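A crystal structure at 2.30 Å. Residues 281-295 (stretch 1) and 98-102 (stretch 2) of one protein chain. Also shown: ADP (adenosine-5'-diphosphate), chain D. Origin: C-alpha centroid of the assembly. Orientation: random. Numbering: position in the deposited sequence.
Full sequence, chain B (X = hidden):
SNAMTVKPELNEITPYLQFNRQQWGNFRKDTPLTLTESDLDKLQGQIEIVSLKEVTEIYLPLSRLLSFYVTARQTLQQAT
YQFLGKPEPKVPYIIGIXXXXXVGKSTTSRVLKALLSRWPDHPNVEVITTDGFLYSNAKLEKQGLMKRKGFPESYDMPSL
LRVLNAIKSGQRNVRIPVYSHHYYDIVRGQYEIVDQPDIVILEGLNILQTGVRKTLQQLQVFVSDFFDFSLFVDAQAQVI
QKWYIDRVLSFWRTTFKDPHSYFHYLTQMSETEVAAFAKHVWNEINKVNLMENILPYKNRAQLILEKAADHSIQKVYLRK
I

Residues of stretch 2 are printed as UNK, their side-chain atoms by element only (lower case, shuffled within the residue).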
# COMPACT_ATOMS: atom_id res chain seq x y z
N VAL B 281 23.61 20.77 10.29
CA VAL B 281 22.27 20.25 10.58
C VAL B 281 21.83 19.29 9.47
O VAL B 281 21.36 18.18 9.74
CB VAL B 281 21.24 21.38 10.76
CG1 VAL B 281 19.81 20.85 10.70
CG2 VAL B 281 21.49 22.12 12.06
N TRP B 282 21.99 19.73 8.22
CA TRP B 282 21.74 18.87 7.07
C TRP B 282 22.53 17.55 7.17
O TRP B 282 21.95 16.47 7.09
CB TRP B 282 22.13 19.57 5.77
CG TRP B 282 22.08 18.65 4.63
CD1 TRP B 282 23.14 18.03 4.04
CD2 TRP B 282 20.90 18.19 3.95
NE1 TRP B 282 22.70 17.22 3.03
CE2 TRP B 282 21.33 17.30 2.95
CE3 TRP B 282 19.54 18.45 4.09
CZ2 TRP B 282 20.43 16.66 2.08
CZ3 TRP B 282 18.63 17.80 3.22
CH2 TRP B 282 19.09 16.92 2.24
N ASN B 283 23.84 17.66 7.37
CA ASN B 283 24.69 16.48 7.34
C ASN B 283 24.41 15.51 8.47
O ASN B 283 24.41 14.31 8.25
CB ASN B 283 26.17 16.88 7.34
CG ASN B 283 26.71 17.17 5.95
OD1 ASN B 283 26.31 16.56 4.96
ND2 ASN B 283 27.66 18.09 5.87
N GLU B 284 24.17 16.03 9.67
CA GLU B 284 24.03 15.17 10.86
C GLU B 284 22.57 14.82 11.19
O GLU B 284 22.31 13.83 11.87
CB GLU B 284 24.67 15.83 12.07
CG GLU B 284 26.17 16.11 11.92
CD GLU B 284 27.02 14.86 11.69
OE1 GLU B 284 26.70 13.78 12.25
OE2 GLU B 284 28.03 14.96 10.96
N ILE B 285 21.64 15.64 10.73
CA ILE B 285 20.25 15.41 11.00
C ILE B 285 19.47 15.07 9.72
O ILE B 285 19.14 13.91 9.48
CB ILE B 285 19.62 16.60 11.73
CG1 ILE B 285 20.35 16.84 13.06
CG2 ILE B 285 18.12 16.35 11.95
CD1 ILE B 285 19.81 18.03 13.82
N ASN B 286 19.19 16.07 8.89
CA ASN B 286 18.28 15.86 7.77
C ASN B 286 18.73 14.82 6.74
O ASN B 286 17.92 14.02 6.28
CB ASN B 286 17.96 17.19 7.09
CG ASN B 286 17.19 18.13 8.00
OD1 ASN B 286 16.24 17.73 8.67
ND2 ASN B 286 17.60 19.39 8.03
N LYS B 287 20.02 14.80 6.42
CA LYS B 287 20.54 13.86 5.45
C LYS B 287 20.55 12.42 5.96
O LYS B 287 20.41 11.48 5.18
CB LYS B 287 21.95 14.23 5.00
CG LYS B 287 22.48 13.28 3.92
CD LYS B 287 23.52 13.93 3.02
CE LYS B 287 24.91 13.62 3.45
NZ LYS B 287 25.20 12.19 3.22
N VAL B 288 20.73 12.25 7.26
CA VAL B 288 20.67 10.95 7.87
C VAL B 288 19.23 10.47 7.82
O VAL B 288 18.96 9.31 7.55
CB VAL B 288 21.19 10.97 9.33
CG1 VAL B 288 20.95 9.63 10.03
CG2 VAL B 288 22.67 11.34 9.35
N ASN B 289 18.30 11.39 8.06
CA ASN B 289 16.89 11.09 7.97
C ASN B 289 16.55 10.65 6.55
O ASN B 289 15.94 9.60 6.33
CB ASN B 289 16.05 12.31 8.37
CG ASN B 289 14.61 11.98 8.67
OD1 ASN B 289 14.26 10.82 8.87
ND2 ASN B 289 13.76 13.00 8.70
N LEU B 290 16.98 11.44 5.58
CA LEU B 290 16.80 11.09 4.18
C LEU B 290 17.33 9.69 3.90
O LEU B 290 16.61 8.85 3.36
CB LEU B 290 17.49 12.12 3.29
CG LEU B 290 17.55 11.86 1.79
CD1 LEU B 290 16.17 11.74 1.19
CD2 LEU B 290 18.32 13.01 1.17
N MET B 291 18.57 9.42 4.29
CA MET B 291 19.20 8.15 3.94
C MET B 291 18.60 6.97 4.68
O MET B 291 18.52 5.88 4.12
CB MET B 291 20.72 8.19 4.16
CG MET B 291 21.51 9.19 3.26
SD MET B 291 21.03 9.23 1.50
CE MET B 291 21.91 7.79 0.86
N GLU B 292 18.16 7.19 5.92
CA GLU B 292 17.70 6.10 6.79
C GLU B 292 16.19 5.85 6.74
O GLU B 292 15.75 4.71 6.88
CB GLU B 292 18.11 6.35 8.24
CG GLU B 292 19.61 6.34 8.49
CD GLU B 292 19.98 6.34 9.97
OE1 GLU B 292 19.15 6.74 10.83
OE2 GLU B 292 21.10 5.94 10.29
N ASN B 293 15.40 6.90 6.55
CA ASN B 293 13.95 6.78 6.73
C ASN B 293 13.07 7.23 5.57
O ASN B 293 11.88 6.92 5.55
CB ASN B 293 13.54 7.56 7.97
CG ASN B 293 14.39 7.21 9.17
OD1 ASN B 293 15.06 8.07 9.73
ND2 ASN B 293 14.38 5.94 9.55
N ILE B 294 13.62 7.97 4.63
CA ILE B 294 12.81 8.56 3.56
C ILE B 294 13.13 7.85 2.26
O ILE B 294 12.28 7.17 1.71
CB ILE B 294 13.07 10.07 3.44
CG1 ILE B 294 12.89 10.74 4.81
CG2 ILE B 294 12.14 10.68 2.36
CD1 ILE B 294 13.07 12.25 4.82
N LEU B 295 14.37 7.96 1.82
CA LEU B 295 14.83 7.42 0.53
C LEU B 295 14.64 5.90 0.38
O LEU B 295 14.33 5.42 -0.71
CB LEU B 295 16.31 7.77 0.32
CG LEU B 295 16.86 7.70 -1.10
CD1 LEU B 295 16.08 8.64 -2.03
CD2 LEU B 295 18.36 8.04 -1.10
N UNK B 98 5.75 12.77 -0.60
CA UNK B 98 6.89 12.45 0.26
C UNK B 98 8.17 12.98 -0.40
O UNK B 98 8.16 13.38 -1.55
c UNK B 98 6.96 10.96 0.47
N UNK B 99 9.26 12.96 0.35
CA UNK B 99 10.53 13.46 -0.12
C UNK B 99 11.30 14.06 1.04
O UNK B 99 10.75 14.25 2.12
N UNK B 100 12.58 14.34 0.79
CA UNK B 100 13.48 14.90 1.79
C UNK B 100 12.98 16.22 2.32
O UNK B 100 12.19 16.90 1.67
o UNK B 100 15.67 15.97 1.98
c UNK B 100 14.85 15.16 1.16
N UNK B 101 13.48 16.59 3.49
CA UNK B 101 13.39 17.96 3.94
C UNK B 101 13.99 18.85 2.84
O UNK B 101 15.04 18.54 2.30
c UNK B 101 14.13 19.67 5.71
c UNK B 101 13.68 17.24 6.39
c UNK B 101 14.18 18.18 5.27
N UNK B 102 13.29 19.93 2.51
CA UNK B 102 13.76 20.95 1.57
C UNK B 102 13.77 20.54 0.10
O UNK B 102 14.35 21.23 -0.73
c UNK B 102 15.14 21.45 1.97
PB ADP D . 9.76 20.86 1.79
O1B ADP D . 8.32 21.23 1.95
O2B ADP D . 9.97 19.51 1.17
O3B ADP D . 10.62 21.07 3.03
PA ADP D . 9.73 23.30 0.35
O1A ADP D . 8.49 22.97 -0.44
O2A ADP D . 9.68 24.20 1.54
O3A ADP D . 10.43 21.92 0.79
O5' ADP D . 10.80 23.91 -0.65
C5' ADP D . 12.18 23.90 -0.33
C4' ADP D . 12.85 25.14 -0.93
O4' ADP D . 12.92 25.02 -2.34
C3' ADP D . 12.05 26.40 -0.66
O3' ADP D . 12.97 27.47 -0.45
C2' ADP D . 11.22 26.62 -1.89
O2' ADP D . 11.02 28.00 -2.15
C1' ADP D . 12.07 25.98 -2.98
N9 ADP D . 11.29 25.29 -4.02
C8 ADP D . 10.52 24.21 -3.83
N7 ADP D . 9.98 23.80 -5.00
C5 ADP D . 10.41 24.64 -5.95
C6 ADP D . 10.20 24.74 -7.39
N6 ADP D . 9.39 23.84 -8.00
N1 ADP D . 10.83 25.74 -8.03
C2 ADP D . 11.62 26.63 -7.40
N3 ADP D . 11.86 26.58 -6.07
C4 ADP D . 11.28 25.62 -5.31
O HOH W 1 15.53 15.00 4.48

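Position 98 carries a single side-chain carbon and nothing beyond it. The CB of position 98 points toward the helix but stays 5.5 Å from Ile294 CG2, the nearest atom of stretch 1, so it makes no contact there. One carbon and no branch is alanine: Ala98, a buried residue on the strand that leads into the turn.

Position 99 has backbone atoms alone. Its phi/psi of 147/168 would jam a CB against the carbonyl O of the residue before, so the backbone by itself calls for glycine. The helix is not the reason: an ideal CB would point away from stretch 1 and find nothing of it within 5.5 Å. What the helix does meet is bare main chain, with Ile294 CG2 lying 3.7 Å from the carbonyl C of this position. The residue is Gly99.

Position 100 shows one carbon followed by one oxygen, unbranched. The carbon, CB, sits 3.7 Å from Leu290 CD1, and the oxygen reaches the rim of the indole of Trp282, near the ring plane. Carbon then oxygen is serine: Ser100, chi1 in the t well. Its OG is 3.6 Å from Trp282 CH2, and it donates a hydrogen bond to the backbone O of position 101 at 2.7 Å. The hydroxyl thus ties down its own turn while its carbon packs against leucine.

Position 101 has three carbons, one attached to CA and carrying the other two. The fork points toward the helix, and one of its tips meets the amide oxygen of Asn286. A beta-branched side chain of three carbons and no heteroatom is valine. In Val101, CG2 stands 3.5 Å from Asn286 OD1, a van der Waals contact, since a methyl has no polar hydrogen to offer. The backbone O lies 3.8 Å from Trp282 CZ3, again at the ring's edge.

Position 102 returns to a single carbon. The CB of position 102 points toward the helix yet remains 5.2 Å from Trp282 CZ3. It is alanine, Ala102, with phi/psi of 73/12. Its business is with the nucleotide: its N donates a hydrogen bond to ADP O3B at 2.9 Å.

The contact is small, 311 Å² over both sides, and no direct hydrogen bond crosses it. Trp282, Asn286, Leu290 and Ile294 recur every four residues and so present one side of the helix to the turn. The register runs in reverse: Asn286 is nearest Val101, Leu290 nearest Ser100, and Ile294 nearest Gly99. Water 1 supplies the polar link, accepting from Val101 N at 2.8 Å and donating to Asn286 O at 3.1 Å. The helix widens into pi-type turns here, as when Lys287 N bonds to Trp282 O at 2.6 Å. The design rule is economical: Ile294 packs on the main chain at Gly99, whose lack of a side chain answers to its own backbone angles and not to the helix; Val101 and Ser100 supply most of the covered surface on the turn; an internal hydroxyl bond braces the turn, and Ala102 N remains free to hold the phosphate.

Stretch 2 98-102: AGSVA
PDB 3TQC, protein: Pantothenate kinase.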